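Local atomic coordinates of SeviL (Septifer virgatus, PDB entry 6LF1), a protein that probably binds carbohydrates, as a lectin of apparent beta-trefoil fold. Residues Val7-Cys12 against Ser46-Asp51. Numbering follows the deposited sequence.
Sequences VTIGKC and SFQKSD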
ATOM      1  N   VAL A   7     -13.781  -0.711   1.598  1.00 60.19           N
ATOM      2  CA  VAL A   7     -14.117  -1.521   0.432  1.00 57.89           C
ATOM      3  C   VAL A   7     -13.991  -0.684  -0.842  1.00 54.71           C
ATOM      4  O   VAL A   7     -14.995  -0.236  -1.401  1.00 52.85           O
ATOM      5  CB  VAL A   7     -15.532  -2.115   0.563  1.00 61.52           C
ATOM      6  CG1 VAL A   7     -15.714  -3.279  -0.402  1.00 58.16           C
ATOM      7  CG2 VAL A   7     -15.804  -2.539   2.005  1.00 57.44           C
ATOM      8  N   THR A   8     -12.753  -0.483  -1.295  1.00 54.11           N
ATOM      9  CA  THR A   8     -12.482   0.407  -2.420  1.00 50.54           C
ATOM     10  C   THR A   8     -13.151  -0.092  -3.699  1.00 51.21           C
ATOM     11  O   THR A   8     -13.172  -1.295  -3.977  1.00 53.40           O
ATOM     12  CB  THR A   8     -10.965   0.526  -2.643  1.00 49.62           C
ATOM     13  OG1 THR A   8     -10.327   1.001  -1.450  1.00 48.40           O
ATOM     14  CG2 THR A   8     -10.646   1.477  -3.804  1.00 43.72           C
ATOM     15  N   ILE A   9     -13.705   0.840  -4.477  1.00 45.24           N
ATOM     16  CA  ILE A   9     -14.232   0.566  -5.813  1.00 45.64           C
ATOM     17  C   ILE A   9     -13.557   1.519  -6.792  1.00 44.55           C
ATOM     18  O   ILE A   9     -13.559   2.735  -6.580  1.00 44.75           O
ATOM     19  CB  ILE A   9     -15.763   0.720  -5.885  1.00 48.08           C
ATOM     20  CG1 ILE A   9     -16.460  -0.361  -5.057  1.00 48.04           C
ATOM     21  CG2 ILE A   9     -16.237   0.664  -7.335  1.00 43.65           C
ATOM     22  CD1 ILE A   9     -16.229  -1.765  -5.571  1.00 45.14           C
ATOM     23  N   GLY A  10     -12.993   0.968  -7.868  1.00 37.80           N
ATOM     24  CA  GLY A  10     -12.191   1.730  -8.801  1.00 32.62           C
ATOM     25  C   GLY A  10     -10.755   1.232  -8.817  1.00 30.44           C
ATOM     26  O   GLY A  10     -10.485   0.065  -8.508  1.00 32.98           O
ATOM     27  N   LYS A  11      -9.835   2.144  -9.135  1.00 26.48           N
ATOM     28  CA  LYS A  11      -8.428   1.790  -9.285  1.00 27.50           C
ATOM     29  C   LYS A  11      -7.763   1.610  -7.922  1.00 23.55           C
ATOM     30  O   LYS A  11      -7.838   2.494  -7.063  1.00 23.94           O
ATOM     31  CB  LYS A  11      -7.685   2.863 -10.085  1.00 28.08           C
ATOM     32  CG  LYS A  11      -8.237   3.123 -11.490  1.00 33.17           C
ATOM     33  CD  LYS A  11      -7.703   2.121 -12.506  1.00 35.48           C
ATOM     34  CE  LYS A  11      -8.173   2.460 -13.914  1.00 40.51           C
ATOM     35  NZ  LYS A  11      -9.659   2.466 -13.982  1.00 43.42           N
ATOM     36  N   CYS A  12      -7.061   0.488  -7.751  1.00 24.18           N
ATOM     37  CA  CYS A  12      -6.501   0.135  -6.450  1.00 20.42           C
ATOM     38  C   CYS A  12      -5.271  -0.754  -6.607  1.00 22.68           C
ATOM     39  O   CYS A  12      -5.082  -1.428  -7.620  1.00 22.70           O
ATOM     40  CB  CYS A  12      -7.535  -0.591  -5.587  1.00 24.82           C
ATOM     41  SG  CYS A  12      -8.113  -2.132  -6.344  1.00 30.22           S
ATOM     42  N   SER A  46      -8.527  -2.604 -11.431  1.00 24.97           N
ATOM     43  CA  SER A  46      -9.874  -2.055 -11.364  1.00 27.21           C
ATOM     44  C   SER A  46     -10.736  -3.028 -10.570  1.00 26.42           C
ATOM     45  O   SER A  46     -10.968  -4.162 -10.998  1.00 26.38           O
ATOM     46  CB  SER A  46     -10.439  -1.813 -12.763  1.00 31.40           C
ATOM     47  OG  SER A  46     -11.715  -1.210 -12.676  1.00 37.18           O
ATOM     48  N   PHE A  47     -11.183  -2.595  -9.402  1.00 26.60           N
ATOM     49  CA  PHE A  47     -12.039  -3.400  -8.546  1.00 28.44           C
ATOM     50  C   PHE A  47     -13.471  -2.930  -8.744  1.00 33.42           C
ATOM     51  O   PHE A  47     -13.798  -1.785  -8.416  1.00 36.68           O
ATOM     52  CB  PHE A  47     -11.616  -3.259  -7.086  1.00 31.57           C
ATOM     53  CG  PHE A  47     -12.197  -4.292  -6.190  1.00 32.66           C
ATOM     54  CD1 PHE A  47     -11.655  -5.564  -6.143  1.00 33.93           C
ATOM     55  CD2 PHE A  47     -13.287  -3.998  -5.389  1.00 38.91           C
ATOM     56  CE1 PHE A  47     -12.187  -6.526  -5.317  1.00 37.15           C
ATOM     57  CE2 PHE A  47     -13.820  -4.958  -4.555  1.00 38.23           C
ATOM     58  CZ  PHE A  47     -13.271  -6.219  -4.518  1.00 34.27           C
ATOM     59  N   GLN A  48     -14.324  -3.802  -9.285  1.00 30.32           N
ATOM     60  CA  GLN A  48     -15.665  -3.404  -9.681  1.00 30.35           C
ATOM     61  C   GLN A  48     -16.699  -4.390  -9.154  1.00 33.14           C
ATOM     62  O   GLN A  48     -16.402  -5.565  -8.922  1.00 29.42           O
ATOM     63  CB  GLN A  48     -15.778  -3.302 -11.208  1.00 29.60           C
ATOM     64  CG  GLN A  48     -14.834  -2.284 -11.841  1.00 31.23           C
ATOM     65  CD  GLN A  48     -15.115  -0.855 -11.383  1.00 38.34           C
ATOM     66  OE1 GLN A  48     -16.216  -0.539 -10.928  1.00 47.06           O
ATOM     67  NE2 GLN A  48     -14.115   0.013 -11.500  1.00 41.13           N
ATOM     68  N   LYS A  49     -17.918  -3.899  -8.951  1.00 37.68           N
ATOM     69  CA  LYS A  49     -19.021  -4.798  -8.648  1.00 35.07           C
ATOM     70  C   LYS A  49     -19.336  -5.633  -9.880  1.00 33.12           C
ATOM     71  O   LYS A  49     -19.277  -5.144 -11.009  1.00 33.97           O
ATOM     72  CB  LYS A  49     -20.263  -4.011  -8.208  1.00 37.40           C
ATOM     73  CG  LYS A  49     -20.124  -3.307  -6.855  1.00 37.07           C
ATOM     74  CD  LYS A  49     -21.428  -2.621  -6.444  1.00 43.99           C
ATOM     75  CE  LYS A  49     -21.254  -1.780  -5.182  1.00 50.59           C
ATOM     76  NZ  LYS A  49     -22.444  -0.915  -4.902  1.00 47.63           N
ATOM     77  N   SER A  50     -19.660  -6.901  -9.664  1.00 33.84           N
ATOM     78  CA  SER A  50     -19.979  -7.795 -10.766  1.00 41.51           C
ATOM     79  C   SER A  50     -21.463  -7.724 -11.126  1.00 44.49           C
ATOM     80  O   SER A  50     -22.248  -6.985 -10.528  1.00 45.36           O
ATOM     81  CB  SER A  50     -19.612  -9.230 -10.405  1.00 37.01           C
ATOM     82  OG  SER A  50     -20.554  -9.764  -9.484  1.00 39.00           O
ATOM     83  N   ASP A  51     -21.850  -8.541 -12.110  1.00 51.29           N
ATOM     84  CA  ASP A  51     -23.253  -8.709 -12.477  1.00 53.45           C
ATOM     85  C   ASP A  51     -24.068  -9.387 -11.381  1.00 54.97           C
ATOM     86  O   ASP A  51     -25.301  -9.290 -11.391  1.00 57.40           O
ATOM     87  CB  ASP A  51     -23.348  -9.520 -13.769  1.00 60.36           C
ATOM     88  CG  ASP A  51     -22.403 -10.724 -13.776  1.00 61.01           C
ATOM     89  OD1 ASP A  51     -22.472 -11.563 -12.844  1.00 53.56           O
ATOM     90  OD2 ASP A  51     -21.588 -10.830 -14.721  1.00 64.44           O
TER
HETATM   91  O   HOH W   1     -11.896   1.577 -12.400  1.00 33.41           O
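Ile9 meets the ring of Phe47 at its edge. The two side chains cross at about a right angle, and Ile9 CD1 lies near the ring plane, 3.7 Å from Phe47 CD2. The ring is swung to this position by CG standing anti to the backbone N of Phe47 (chi1 -165°). Thr8 O comes to 3.1 Å from Phe47 CD2, set obliquely to the ring. At the root of the side chain, Cys12 SG packs 3.8 Å from Phe47 CB. Leu86 and Leu128 of other strands also touch Phe47, and Tyr56 stacks on its ring. An alanine in place of Phe47 would probably open a gap between these groups and leave Ile9 CD1 without its aromatic partner.

Backbone bonds fix the register. Gly10 and Phe47 form an antiparallel hydrogen-bonded pair. Gly10 N gives to Phe47 O at 2.9 Å, in the carbonyl plane. Phe47 N gives to Gly10 O almost straight (178° at the hydrogen), but from 35° above the carbonyl plane. Gln48 bends at chi2, which brings NE2 to 3.7 Å from Gly10 CA and OE1 beside Ile9 CG2.

Beyond this pair, one water joins Lys11 and Ser46. It accepts from Lys11 NZ at 2.9 Å and lies 2.8 Å from Ser46 OG.

The chain just before strand 12-16 is thus laid antiparallel along strand 45-49, whose other side pairs with strand 56-60. This is consistent with the strand pairing of a beta-trefoil. The chemistry is divided: apolar packing around the buried Phe47, backbone bonds in the middle, and a water-mediated polar link at the exposed Lys11.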